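Local coordinates for protein putative glutathionylspermidine synthase (Methylobacillus flagellatus, PDB 3N6X) that probably catalyses an ATP-dependent ligation, as expected of a member of the circularly permuted ATP-grasp family, at residues F10-L15 / S412-L417; Y24-A29 / F188-V193; K96-F101 / I325-M330; N343-Q348 / A405-A410. All coordinates share one frame; numbering follows the deposited sequence. Where two conformers were deposited one is given.

Interaction 1: F10-L15 / S412-L417; sequences FDEMFL and STCPTL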
loop_
_atom_site.group_PDB
_atom_site.type_symbol
_atom_site.label_atom_id
_atom_site.label_comp_id
_atom_site.label_asym_id
_atom_site.label_seq_id
_atom_site.Cartn_x
_atom_site.Cartn_y
_atom_site.Cartn_z
ATOM N N PHE A 10 19.240 -12.558 -2.122
ATOM C CA PHE A 10 18.743 -12.899 -3.465
ATOM C C PHE A 10 18.632 -11.659 -4.353
ATOM O O PHE A 10 17.993 -10.686 -3.961
ATOM C CB PHE A 10 17.371 -13.613 -3.368
ATOM C CG PHE A 10 16.646 -13.802 -4.684
ATOM C CD1 PHE A 10 15.754 -12.839 -5.152
ATOM C CD2 PHE A 10 16.834 -14.952 -5.442
ATOM C CE1 PHE A 10 15.091 -13.010 -6.372
ATOM C CE2 PHE A 10 16.160 -15.126 -6.658
ATOM C CZ PHE A 10 15.291 -14.156 -7.113
ATOM N N ASP A 11 19.254 -11.697 -5.553
ATOM C CA ASP A 11 19.174 -10.585 -6.506
ATOM C C ASP A 11 18.182 -10.898 -7.618
ATOM O O ASP A 11 18.124 -12.039 -8.091
ATOM C CB ASP A 11 20.554 -10.225 -7.087
ATOM C CG ASP A 11 20.551 -8.921 -7.878
ATOM O OD1 ASP A 11 20.640 -7.845 -7.250
ATOM O OD2 ASP A 11 20.431 -8.980 -9.119
ATOM N N GLU A 12 17.388 -9.887 -8.027
ATOM C CA GLU A 12 16.377 -10.035 -9.079
ATOM C C GLU A 12 17.012 -10.347 -10.445
ATOM O O GLU A 12 16.417 -11.073 -11.235
ATOM C CB GLU A 12 15.485 -8.768 -9.183
ATOM C CG GLU A 12 14.809 -8.328 -7.883
ATOM C CD GLU A 12 13.665 -9.184 -7.351
ATOM O OE1 GLU A 12 13.098 -9.990 -8.127
ATOM O OE2 GLU A 12 13.288 -8.990 -6.172
HETATM N N MSE A 13 18.219 -9.791 -10.722
HETATM C CA MSE A 13 18.909 -9.965 -12.012
HETATM C C MSE A 13 20.006 -11.041 -11.992
HETATM O O MSE A 13 20.017 -11.903 -12.868
HETATM C CB MSE A 13 19.478 -8.618 -12.504
HETATM C CG MSE A 13 20.063 -8.656 -13.917
HETATM SE SE MSE A 13 21.012 -7.015 -14.433
HETATM C CE MSE A 13 19.567 -5.802 -14.651
ATOM N N PHE A 14 20.956 -10.958 -11.026
ATOM C CA PHE A 14 22.113 -11.868 -10.969
ATOM C C PHE A 14 21.911 -13.103 -10.085
ATOM O O PHE A 14 21.645 -12.976 -8.889
ATOM C CB PHE A 14 23.395 -11.108 -10.594
ATOM C CG PHE A 14 23.672 -9.916 -11.483
ATOM C CD1 PHE A 14 24.168 -10.087 -12.772
ATOM C CD2 PHE A 14 23.413 -8.622 -11.041
ATOM C CE1 PHE A 14 24.409 -8.986 -13.598
ATOM C CE2 PHE A 14 23.658 -7.521 -11.867
ATOM C CZ PHE A 14 24.156 -7.709 -13.139
ATOM N N LEU A 15 22.083 -14.305 -10.686
ATOM C CA LEU A 15 21.919 -15.617 -10.036
ATOM C C LEU A 15 23.045 -15.953 -9.023
ATOM O O LEU A 15 23.745 -15.049 -8.551
ATOM C CB LEU A 15 21.817 -16.729 -11.106
ATOM C CG LEU A 15 20.410 -17.080 -11.590
ATOM C CD1 LEU A 15 20.450 -17.713 -12.972
ATOM C CD2 LEU A 15 19.696 -17.998 -10.602
ATOM N N SER A 412 15.375 -9.044 -0.767
ATOM C CA SER A 412 15.896 -9.180 -2.128
ATOM C C SER A 412 16.433 -7.878 -2.681
ATOM O O SER A 412 15.936 -6.797 -2.340
ATOM C CB SER A 412 14.857 -9.787 -3.074
ATOM O OG SER A 412 13.974 -8.814 -3.608
ATOM N N THR A 413 17.484 -7.982 -3.500
ATOM C CA THR A 413 18.120 -6.835 -4.125
ATOM C C THR A 413 17.764 -6.749 -5.600
ATOM O O THR A 413 17.603 -7.772 -6.267
ATOM C CB THR A 413 19.626 -6.875 -3.913
ATOM O OG1 THR A 413 20.104 -8.201 -4.161
ATOM C CG2 THR A 413 20.028 -6.423 -2.525
ATOM N N CYS A 414 17.636 -5.533 -6.103
ATOM C CA CYS A 414 17.339 -5.283 -7.500
ATOM C C CYS A 414 18.460 -4.417 -8.066
ATOM O O CYS A 414 18.869 -3.447 -7.412
ATOM C CB CYS A 414 15.976 -4.605 -7.644
ATOM S SG CYS A 414 15.514 -4.201 -9.351
ATOM N N PRO A 415 19.011 -4.764 -9.263
ATOM C CA PRO A 415 20.096 -3.946 -9.835
ATOM C C PRO A 415 19.713 -2.489 -9.906
ATOM O O PRO A 415 18.625 -2.154 -10.352
ATOM C CB PRO A 415 20.296 -4.550 -11.216
ATOM C CG PRO A 415 19.845 -5.936 -11.069
ATOM C CD PRO A 415 18.674 -5.890 -10.151
ATOM N N THR A 416 20.545 -1.645 -9.327
ATOM C CA THR A 416 20.281 -0.226 -9.199
ATOM C C THR A 416 21.539 0.534 -9.560
ATOM O O THR A 416 22.645 0.120 -9.186
ATOM C CB THR A 416 19.825 0.073 -7.753
ATOM O OG1 THR A 416 18.874 -0.912 -7.346
ATOM C CG2 THR A 416 19.231 1.464 -7.591
ATOM N N LEU A 417 21.386 1.644 -10.292
ATOM C CA LEU A 417 22.522 2.463 -10.683
ATOM C C LEU A 417 23.027 3.298 -9.509
ATOM O O LEU A 417 22.325 4.195 -9.028
ATOM C CB LEU A 417 22.180 3.349 -11.894
ATOM C CG LEU A 417 22.133 2.626 -13.238
ATOM C CD1 LEU A 417 21.139 3.269 -14.157
ATOM C CD2 LEU A 417 23.502 2.582 -13.885
#
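Two backbone hydrogen bonds tie Phe-10 and Glu-12 to Thr-413: Thr-413 N donates to Phe-10 O at 2.8 Å, and Glu-12 N to Thr-413 O at 2.8 Å. The two bonds flank Asp-11 along the chain.

Among side-chain polar contacts, Ser-412 OG gives its proton to Glu-12 OE2 at 2.7 Å, on the anti side of the carboxylate. The same carboxylate makes salt bridges to Arg-77 and Arg-151, which is likely to keep it ionised although buried. Asp-11 OD2 turns back on its own chain, accepting from Met-13 N, an Asx turn, and from Phe-14 N, which extends it to an Asx motif (both 2.8 Å); its CG, anti to the backbone N (chi1 -169°), lies 3.8 Å from Thr-413 OG1. An alanine at Asp-11 would probably leave the amides of Met-13 and Phe-14 without their shared acceptor and free the turn to shift.

Apolar contact centres on Pro-415, whose CB lies 3.7 Å from the selenomethionine methyl CE of Met-13.

A single beta bridge, Asp-11 with Thr-413, thus fastens the N-terminal loop to strand 413-418, a member of the large mixed sheet in this circularly permuted ATP-grasp protein.

Interaction 2: Y24-A29 / F188-V193; sequences YAEYAA and FRRYPV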
loop_
_atom_site.group_PDB
_atom_site.type_symbol
_atom_site.label_atom_id
_atom_site.label_comp_id
_atom_site.label_asym_id
_atom_site.label_seq_id
_atom_site.Cartn_x
_atom_site.Cartn_y
_atom_site.Cartn_z
ATOM N N TYR A 24 15.961 -11.067 -16.970
ATOM C CA TYR A 24 16.722 -9.832 -17.158
ATOM C C TYR A 24 17.736 -9.888 -18.337
ATOM O O TYR A 24 18.455 -8.910 -18.561
ATOM C CB TYR A 24 17.444 -9.471 -15.866
ATOM C CG TYR A 24 16.633 -8.609 -14.928
ATOM C CD1 TYR A 24 16.619 -7.222 -15.060
ATOM C CD2 TYR A 24 15.915 -9.173 -13.874
ATOM C CE1 TYR A 24 15.906 -6.417 -14.173
ATOM C CE2 TYR A 24 15.193 -8.378 -12.983
ATOM C CZ TYR A 24 15.183 -7.000 -13.144
ATOM O OH TYR A 24 14.481 -6.213 -12.271
ATOM N N ALA A 25 17.805 -11.031 -19.067
ATOM C CA ALA A 25 18.756 -11.221 -20.183
ATOM C C ALA A 25 18.580 -10.147 -21.262
ATOM O O ALA A 25 19.555 -9.474 -21.629
ATOM C CB ALA A 25 18.585 -12.612 -20.792
ATOM N N GLU A 26 17.320 -9.937 -21.712
ATOM C CA GLU A 26 16.979 -8.934 -22.715
ATOM C C GLU A 26 17.326 -7.511 -22.257
ATOM O O GLU A 26 17.749 -6.692 -23.083
ATOM C CB GLU A 26 15.506 -9.047 -23.113
ATOM C CG GLU A 26 15.173 -8.363 -24.424
ATOM C CD GLU A 26 15.804 -8.980 -25.657
ATOM O OE1 GLU A 26 15.575 -10.186 -25.899
ATOM O OE2 GLU A 26 16.510 -8.253 -26.392
ATOM N N TYR A 27 17.181 -7.219 -20.947
ATOM C CA TYR A 27 17.526 -5.895 -20.416
ATOM C C TYR A 27 19.040 -5.700 -20.436
ATOM O O TYR A 27 19.510 -4.611 -20.757
ATOM C CB TYR A 27 16.957 -5.682 -18.992
ATOM C CG TYR A 27 17.250 -4.301 -18.437
ATOM C CD1 TYR A 27 16.430 -3.219 -18.742
ATOM C CD2 TYR A 27 18.380 -4.064 -17.653
ATOM C CE1 TYR A 27 16.719 -1.938 -18.274
ATOM C CE2 TYR A 27 18.684 -2.784 -17.189
ATOM C CZ TYR A 27 17.845 -1.724 -17.496
ATOM O OH TYR A 27 18.129 -0.452 -17.045
ATOM N N ALA A 28 19.804 -6.765 -20.103
ATOM C CA ALA A 28 21.274 -6.738 -20.116
ATOM C C ALA A 28 21.796 -6.489 -21.545
ATOM O O ALA A 28 22.722 -5.693 -21.732
ATOM C CB ALA A 28 21.821 -8.051 -19.582
ATOM N N ALA A 29 21.156 -7.139 -22.552
ATOM C CA ALA A 29 21.477 -6.967 -23.970
ATOM C C ALA A 29 21.269 -5.507 -24.382
ATOM O O ALA A 29 22.218 -4.858 -24.832
ATOM C CB ALA A 29 20.603 -7.884 -24.820
ATOM N N PHE A 188 10.367 -1.369 -24.362
ATOM C CA PHE A 188 9.017 -1.917 -24.303
ATOM C C PHE A 188 8.693 -2.780 -25.525
ATOM O O PHE A 188 7.707 -3.530 -25.514
ATOM C CB PHE A 188 7.983 -0.797 -24.095
ATOM C CG PHE A 188 8.015 -0.245 -22.689
ATOM C CD1 PHE A 188 8.948 0.726 -22.325
ATOM C CD2 PHE A 188 7.165 -0.745 -21.708
ATOM C CE1 PHE A 188 9.001 1.212 -21.014
ATOM C CE2 PHE A 188 7.216 -0.255 -20.399
ATOM C CZ PHE A 188 8.124 0.727 -20.062
ATOM N N ARG A 189 9.534 -2.689 -26.574
ATOM C CA ARG A 189 9.391 -3.514 -27.770
ATOM C C ARG A 189 10.006 -4.895 -27.478
ATOM O O ARG A 189 9.480 -5.912 -27.930
ATOM C CB ARG A 189 10.090 -2.838 -28.973
ATOM C CG ARG A 189 9.836 -3.513 -30.332
ATOM C CD ARG A 189 10.614 -2.827 -31.459
ATOM N NE ARG A 189 12.059 -2.855 -31.213
ATOM C CZ ARG A 189 12.831 -1.774 -31.170
ATOM N NH1 ARG A 189 12.323 -0.575 -31.421
ATOM N NH2 ARG A 189 14.126 -1.888 -30.903
ATOM N N ARG A 190 11.101 -4.921 -26.677
ATOM C CA ARG A 190 11.836 -6.143 -26.299
ATOM C C ARG A 190 11.163 -6.970 -25.197
ATOM O O ARG A 190 11.429 -8.167 -25.103
ATOM C CB ARG A 190 13.279 -5.808 -25.903
ATOM C CG ARG A 190 14.052 -5.057 -26.993
ATOM C CD ARG A 190 15.382 -4.535 -26.494
ATOM N NE ARG A 190 16.429 -5.545 -26.628
ATOM C CZ ARG A 190 17.617 -5.318 -27.172
ATOM N NH1 ARG A 190 17.930 -4.109 -27.623
ATOM N NH2 ARG A 190 18.506 -6.296 -27.265
ATOM N N TYR A 191 10.316 -6.335 -24.344
ATOM C CA TYR A 191 9.601 -7.032 -23.265
ATOM C C TYR A 191 8.081 -6.945 -23.439
ATOM O O TYR A 191 7.552 -5.860 -23.727
ATOM C CB TYR A 191 9.980 -6.461 -21.900
ATOM C CG TYR A 191 11.286 -6.976 -21.348
ATOM C CD1 TYR A 191 11.328 -8.125 -20.563
ATOM C CD2 TYR A 191 12.467 -6.258 -21.518
ATOM C CE1 TYR A 191 12.522 -8.582 -20.015
ATOM C CE2 TYR A 191 13.666 -6.695 -20.957
ATOM C CZ TYR A 191 13.689 -7.860 -20.206
ATOM O OH TYR A 191 14.867 -8.297 -19.652
ATOM N N PRO A 192 7.344 -8.064 -23.188
ATOM C CA PRO A 192 5.872 -8.001 -23.251
ATOM C C PRO A 192 5.289 -7.461 -21.927
ATOM O O PRO A 192 4.722 -8.224 -21.133
ATOM C CB PRO A 192 5.475 -9.460 -23.508
ATOM C CG PRO A 192 6.559 -10.269 -22.867
ATOM C CD PRO A 192 7.813 -9.414 -22.792
ATOM N N VAL A 193 5.450 -6.139 -21.680
ATOM C CA VAL A 193 5.022 -5.499 -20.433
ATOM C C VAL A 193 3.514 -5.252 -20.405
ATOM O O VAL A 193 2.979 -4.624 -21.318
ATOM C CB VAL A 193 5.843 -4.209 -20.122
ATOM C CG1 VAL A 193 5.460 -3.618 -18.757
ATOM C CG2 VAL A 193 7.342 -4.486 -20.189
#
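Glu-26 and Arg-190 form a salt bridge between the first turn of helix 25-33 and the C-terminal end of helix 185-190, while Tyr-191, the first residue beyond that helix to leave helical backbone angles, reaches back to the start of helix 25-33. The contact joins two helix ends near the periphery of this ATP-grasp family protein.

The glutamate has CG anti to its backbone N (chi1 -162°) and then bends at chi2. Its CG passes 3.5 Å from Arg-190 CB, and the two side chains cross at about a right angle. Arg-190 is extended through CD and bends at chi3, which sets the NE edge of the guanidinium against one carboxylate oxygen. Both nitrogens grip that atom side-on: NE lies 2.7 Å and NH2 2.9 Å from Glu-26 OE2. The oxygen stays close to the guanidinium plane, whereas the carboxylate plane is turned 45° from it, so the pair is not the flat bridge that uses both carboxylate oxygens. Beyond the charge, NH2 also approaches Ala-29 CB at 3.6 Å.

Tyr-191 turns the edge of its ring to the backbone of Tyr-27, with CZ 3.6 Å from Glu-26 CB and CE2 4.0 Å from Tyr-27 CB. Trp-470 meets the ring at an inclined angle. The phenol oxygen is also hydrogen-bonded to Ile-23 O, which places it between a carbonyl just before the helix and an amide of its first turn: Tyr-27 N donates to Tyr-191 OH at 2.9 Å, with a bent N-H...O angle of 130°.

Interaction 3: K96-F101 / I325-M330; sequences KALNMF and IYVPEM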
loop_
_atom_site.group_PDB
_atom_site.type_symbol
_atom_site.label_atom_id
_atom_site.label_comp_id
_atom_site.label_asym_id
_atom_site.label_seq_id
_atom_site.Cartn_x
_atom_site.Cartn_y
_atom_site.Cartn_z
ATOM N N LYS A 96 -9.571 -10.917 0.497
ATOM C CA LYS A 96 -10.912 -11.504 0.698
ATOM C C LYS A 96 -11.139 -11.833 2.162
ATOM O O LYS A 96 -12.181 -11.494 2.703
ATOM C CB LYS A 96 -11.136 -12.750 -0.174
ATOM C CG LYS A 96 -11.428 -12.420 -1.636
ATOM C CD LYS A 96 -11.435 -13.686 -2.501
ATOM C CE LYS A 96 -12.067 -13.454 -3.855
ATOM N NZ LYS A 96 -11.956 -14.659 -4.724
ATOM N N ALA A 97 -10.142 -12.429 2.820
ATOM C CA ALA A 97 -10.227 -12.798 4.245
ATOM C C ALA A 97 -10.310 -11.546 5.138
ATOM O O ALA A 97 -11.070 -11.537 6.096
ATOM C CB ALA A 97 -9.031 -13.648 4.639
ATOM N N LEU A 98 -9.583 -10.471 4.772
ATOM C CA LEU A 98 -9.613 -9.196 5.505
ATOM C C LEU A 98 -11.002 -8.538 5.435
ATOM O O LEU A 98 -11.504 -8.068 6.462
ATOM C CB LEU A 98 -8.517 -8.241 5.000
ATOM C CG LEU A 98 -7.081 -8.540 5.520
ATOM C CD1 LEU A 98 -6.027 -7.837 4.663
ATOM C CD2 LEU A 98 -6.917 -8.117 6.992
ATOM N N ASN A 99 -11.657 -8.588 4.246
ATOM C CA ASN A 99 -13.022 -8.067 4.054
ATOM C C ASN A 99 -14.061 -8.920 4.761
ATOM O O ASN A 99 -15.022 -8.385 5.293
ATOM C CB ASN A 99 -13.361 -7.923 2.557
ATOM C CG ASN A 99 -12.972 -6.571 1.999
ATOM O OD1 ASN A 99 -13.256 -5.520 2.592
ATOM N ND2 ASN A 99 -12.259 -6.565 0.883
HETATM N N MSE A 100 -13.874 -10.245 4.771
HETATM C CA MSE A 100 -14.781 -11.142 5.482
HETATM C C MSE A 100 -14.615 -10.995 7.007
HETATM O O MSE A 100 -15.603 -11.038 7.739
HETATM C CB MSE A 100 -14.569 -12.578 5.035
HETATM C CG MSE A 100 -15.004 -12.802 3.603
HETATM SE SE MSE A 100 -14.640 -14.582 3.003
HETATM C CE MSE A 100 -16.172 -15.430 3.847
ATOM N N PHE A 101 -13.377 -10.729 7.463
ATOM C CA PHE A 101 -13.089 -10.451 8.871
ATOM C C PHE A 101 -13.824 -9.188 9.317
ATOM O O PHE A 101 -14.480 -9.202 10.358
ATOM C CB PHE A 101 -11.571 -10.295 9.106
ATOM C CG PHE A 101 -11.235 -9.703 10.454
ATOM C CD1 PHE A 101 -11.417 -10.442 11.622
ATOM C CD2 PHE A 101 -10.769 -8.399 10.561
ATOM C CE1 PHE A 101 -11.143 -9.882 12.875
ATOM C CE2 PHE A 101 -10.506 -7.830 11.815
ATOM C CZ PHE A 101 -10.682 -8.581 12.966
ATOM N N ILE A 325 -1.233 -9.965 13.140
ATOM C CA ILE A 325 -0.783 -11.306 13.491
ATOM C C ILE A 325 -1.853 -12.395 13.309
ATOM O O ILE A 325 -1.512 -13.576 13.225
ATOM C CB ILE A 325 -0.114 -11.316 14.892
ATOM C CG1 ILE A 325 -1.135 -10.980 16.005
ATOM C CG2 ILE A 325 1.114 -10.338 14.921
ATOM C CD1 ILE A 325 -0.651 -11.296 17.438
ATOM N N TYR A 326 -3.141 -12.001 13.209
ATOM C CA TYR A 326 -4.252 -12.956 13.052
ATOM C C TYR A 326 -4.658 -13.204 11.605
ATOM O O TYR A 326 -5.510 -14.053 11.352
ATOM C CB TYR A 326 -5.470 -12.505 13.882
ATOM C CG TYR A 326 -5.142 -12.325 15.348
ATOM C CD1 TYR A 326 -4.838 -13.420 16.155
ATOM C CD2 TYR A 326 -5.094 -11.057 15.923
ATOM C CE1 TYR A 326 -4.490 -13.255 17.497
ATOM C CE2 TYR A 326 -4.761 -10.882 17.264
ATOM C CZ TYR A 326 -4.436 -11.981 18.041
ATOM O OH TYR A 326 -4.106 -11.809 19.357
ATOM N N VAL A 327 -4.061 -12.470 10.655
ATOM C CA VAL A 327 -4.427 -12.576 9.239
ATOM C C VAL A 327 -4.324 -14.010 8.679
ATOM O O VAL A 327 -5.323 -14.494 8.149
ATOM C CB VAL A 327 -3.780 -11.480 8.336
ATOM C CG1 VAL A 327 -4.233 -11.633 6.886
ATOM C CG2 VAL A 327 -4.136 -10.096 8.851
ATOM N N PRO A 328 -3.218 -14.778 8.931
ATOM C CA PRO A 328 -3.184 -16.177 8.461
ATOM C C PRO A 328 -4.349 -17.021 9.000
ATOM O O PRO A 328 -4.898 -17.842 8.261
ATOM C CB PRO A 328 -1.823 -16.689 8.957
ATOM C CG PRO A 328 -1.000 -15.488 9.108
ATOM C CD PRO A 328 -1.929 -14.397 9.551
ATOM N N GLU A 329 -4.771 -16.769 10.266
ATOM C CA GLU A 329 -5.905 -17.474 10.882
ATOM C C GLU A 329 -7.240 -17.056 10.266
ATOM O O GLU A 329 -8.164 -17.876 10.220
ATOM C CB GLU A 329 -5.930 -17.278 12.413
ATOM C CG GLU A 329 -4.898 -18.096 13.178
ATOM C CD GLU A 329 -4.797 -19.566 12.811
ATOM O OE1 GLU A 329 -5.852 -20.216 12.635
ATOM O OE2 GLU A 329 -3.657 -20.063 12.689
HETATM N N MSE A 330 -7.355 -15.773 9.789
HETATM C CA MSE A 330 -8.569 -15.318 9.082
HETATM C C MSE A 330 -8.725 -16.103 7.778
HETATM O O MSE A 330 -9.831 -16.477 7.422
HETATM C CB MSE A 330 -8.490 -13.836 8.747
HETATM C CG MSE A 330 -8.452 -12.915 9.951
HETATM SE SE MSE A 330 -8.079 -11.080 9.312
HETATM C CE MSE A 330 -7.634 -10.309 10.983
#
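Met-330, a selenomethionine here, is the bump of this contact: its side chain runs from helix 327-335 into a hollow on helix 81-105 lined by Ala-97, Leu-98 and Phe-101. At the base, Met-330 CB rests 4.1 Å from Ala-97 CB. That small methyl lets the backbones come close, with Ala-97 CA 5.7 Å from Met-330 CA. Further out, the chain is extended beyond CG (chi3 -166°), which carries CE out over the Phe-101 ring. That methyl sits above the centre of one face, 3.6 Å from the ring centroid and only 8° off the normal, a CH-pi contact. The selenium lies obliquely to the same ring in a Met-aromatic contact and 3.6 Å from Phe-101 CB. On another side of the hollow, Leu-98 CD2 touches both the selenium and Val-327 CG2, each at 3.9 Å. An alanine at Phe-101 would probably open a gap under CE and leave the end of the Met-330 chain free to turn.

Ala-318 touches Leu-98 and Phe-101 from helix 316-319. No hydrogen bond crosses between the two segments, so the helices are held here by dispersion and shape fit, with the polarisable selenium and its methyl against an aromatic face.

Interaction 4: N343-Q348 / A405-A410; sequences NVPTYQ and AQPTLA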
loop_
_atom_site.group_PDB
_atom_site.type_symbol
_atom_site.label_atom_id
_atom_site.label_comp_id
_atom_site.label_asym_id
_atom_site.label_seq_id
_atom_site.Cartn_x
_atom_site.Cartn_y
_atom_site.Cartn_z
ATOM N N ASN A 343 3.016 -14.159 6.536
ATOM C CA ASN A 343 3.216 -13.044 7.433
ATOM C C ASN A 343 4.680 -13.077 7.888
ATOM O O ASN A 343 5.364 -14.096 7.730
ATOM C CB ASN A 343 2.317 -13.200 8.663
ATOM C CG ASN A 343 1.107 -12.303 8.690
ATOM O OD1 ASN A 343 0.576 -11.881 7.656
ATOM N ND2 ASN A 343 0.614 -12.029 9.884
ATOM N N VAL A 344 5.146 -11.993 8.469
ATOM C CA VAL A 344 6.481 -11.934 9.049
ATOM C C VAL A 344 6.283 -12.055 10.575
ATOM O O VAL A 344 5.402 -11.376 11.101
ATOM C CB VAL A 344 7.190 -10.591 8.665
ATOM C CG1 VAL A 344 8.551 -10.456 9.348
ATOM C CG2 VAL A 344 7.334 -10.466 7.158
ATOM N N PRO A 345 7.042 -12.923 11.312
ATOM C CA PRO A 345 6.885 -12.951 12.783
ATOM C C PRO A 345 7.096 -11.545 13.339
ATOM O O PRO A 345 8.059 -10.866 12.956
ATOM C CB PRO A 345 7.971 -13.933 13.240
ATOM C CG PRO A 345 8.271 -14.759 12.028
ATOM C CD PRO A 345 8.119 -13.832 10.871
ATOM N N THR A 346 6.099 -11.034 14.063
ATOM C CA THR A 346 6.137 -9.651 14.524
ATOM C C THR A 346 5.913 -9.561 16.001
ATOM O O THR A 346 4.965 -10.146 16.524
ATOM C CB THR A 346 5.145 -8.782 13.727
ATOM O OG1 THR A 346 5.326 -9.039 12.346
ATOM C CG2 THR A 346 5.333 -7.286 13.983
ATOM N N TYR A 347 6.789 -8.825 16.684
ATOM C CA TYR A 347 6.705 -8.616 18.125
ATOM C C TYR A 347 6.050 -7.288 18.393
ATOM O O TYR A 347 6.413 -6.307 17.763
ATOM C CB TYR A 347 8.117 -8.638 18.743
ATOM C CG TYR A 347 8.848 -9.945 18.532
ATOM C CD1 TYR A 347 8.674 -11.014 19.409
ATOM C CD2 TYR A 347 9.725 -10.115 17.463
ATOM C CE1 TYR A 347 9.373 -12.207 19.243
ATOM C CE2 TYR A 347 10.417 -11.311 17.277
ATOM C CZ TYR A 347 10.219 -12.364 18.157
ATOM O OH TYR A 347 10.844 -13.573 17.948
ATOM N N GLN A 348 5.063 -7.246 19.295
ATOM C CA GLN A 348 4.420 -5.976 19.673
ATOM C C GLN A 348 4.976 -5.554 21.031
ATOM O O GLN A 348 4.670 -6.183 22.042
ATOM C CB GLN A 348 2.882 -6.104 19.720
ATOM C CG GLN A 348 2.220 -6.318 18.341
ATOM C CD GLN A 348 2.374 -7.750 17.871
ATOM O OE1 GLN A 348 2.071 -8.706 18.599
ATOM N NE2 GLN A 348 2.944 -7.932 16.682
ATOM N N ALA A 405 8.706 -5.133 16.361
ATOM C CA ALA A 405 10.000 -5.653 15.923
ATOM C C ALA A 405 9.816 -6.903 15.102
ATOM O O ALA A 405 8.863 -7.641 15.316
ATOM C CB ALA A 405 10.909 -5.928 17.122
ATOM N N GLN A 406 10.696 -7.119 14.131
ATOM C CA GLN A 406 10.644 -8.291 13.269
ATOM C C GLN A 406 12.053 -8.841 13.108
ATOM O O GLN A 406 13.020 -8.085 13.238
ATOM C CB GLN A 406 10.068 -7.911 11.888
ATOM C CG GLN A 406 8.568 -7.582 11.897
ATOM C CD GLN A 406 8.119 -6.895 10.631
ATOM O OE1 GLN A 406 8.904 -6.242 9.935
ATOM N NE2 GLN A 406 6.826 -6.969 10.342
ATOM N N PRO A 407 12.219 -10.141 12.791
ATOM C CA PRO A 407 13.571 -10.640 12.507
ATOM C C PRO A 407 14.132 -9.965 11.251
ATOM O O PRO A 407 13.355 -9.564 10.383
ATOM C CB PRO A 407 13.355 -12.138 12.293
ATOM C CG PRO A 407 11.939 -12.258 11.849
ATOM C CD PRO A 407 11.194 -11.182 12.562
ATOM N N THR A 408 15.465 -9.769 11.182
ATOM C CA THR A 408 16.094 -9.147 10.004
ATOM C C THR A 408 16.024 -10.124 8.834
ATOM O O THR A 408 16.593 -11.217 8.903
ATOM C CB THR A 408 17.528 -8.653 10.324
ATOM O OG1 THR A 408 17.474 -7.779 11.457
ATOM C CG2 THR A 408 18.176 -7.918 9.141
ATOM N N LEU A 409 15.228 -9.774 7.814
ATOM C CA LEU A 409 14.972 -10.645 6.668
ATOM C C LEU A 409 16.002 -10.450 5.573
ATOM O O LEU A 409 16.477 -9.327 5.366
ATOM C CB LEU A 409 13.560 -10.381 6.100
ATOM C CG LEU A 409 12.369 -10.703 7.005
ATOM C CD1 LEU A 409 11.107 -10.061 6.473
ATOM C CD2 LEU A 409 12.169 -12.202 7.146
ATOM N N ALA A 410 16.296 -11.533 4.818
ATOM C CA ALA A 410 17.205 -11.478 3.669
ATOM C C ALA A 410 16.499 -10.781 2.474
ATOM O O ALA A 410 16.184 -11.427 1.464
ATOM C CB ALA A 410 17.647 -12.888 3.286
#
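Gln-406 lies across Val-344 and alongside Thr-346, and its side chain can be followed outward atom by atom. CB is 3.7 Å from Pro-345 O and also near Val-344 CG1. CG, anti to the carbonyl carbon (chi1 -71°), comes within 3.5 Å of Pro-345 O. CD packs against Val-344 CG1 at 3.8 Å. At the tip NE2 donates to Thr-346 OG1 at 3.2 Å, nearly straight (165°) and with the acceptor close to the amide plane, while OE1 accepts from Lys-368. Thr-346 OG1 in turn gives its proton to Val-344 O at 2.6 Å, making a short relay from amide to hydroxyl to carbonyl.

Next to this, Tyr-347 and Ala-405 form an antiparallel hydrogen-bonded pair: Tyr-347 N to Ala-405 O is 2.8 Å with an N-H...O angle of 180°, and Ala-405 N returns to Tyr-347 O. Val-344 and Leu-409 meet tip to tip, CG2 to CD1 3.9 Å.

The Tyr-347 and Ala-405 pair joins edge strand 347-348 to strand 403-407 of a four-stranded antiparallel sheet. Chemically, backbone bonds fix the register, and the Gln-406 amide, engaged through both its ends, is likely to hold the loop that leads into strand 347-348 by a directional contact rather than by apolar packing alone.

How the interactions relate
Interactions 1 and 3 are buried, whereas 2 and 4 are only partly so. Their chemistry follows their place: interaction 3 is wholly apolar between two helices, interaction 1 mixes backbone bonds with buried charge at the large mixed sheet, interaction 2 has a salt bridge at a partly exposed helix pair, and interaction 4 uses strand pairing in the smaller antiparallel sheet. Interactions 1 and 2 share the N-terminal region and touch, Met-13 CE packing on the rings of Tyr-24 and Tyr-27. Interactions 3 and 4 also meet, where Pro-328 and Ile-325 pack on Asn-343. Interactions 1 and 4 use consecutive strands, 403-407 and 413-418, of different sheets.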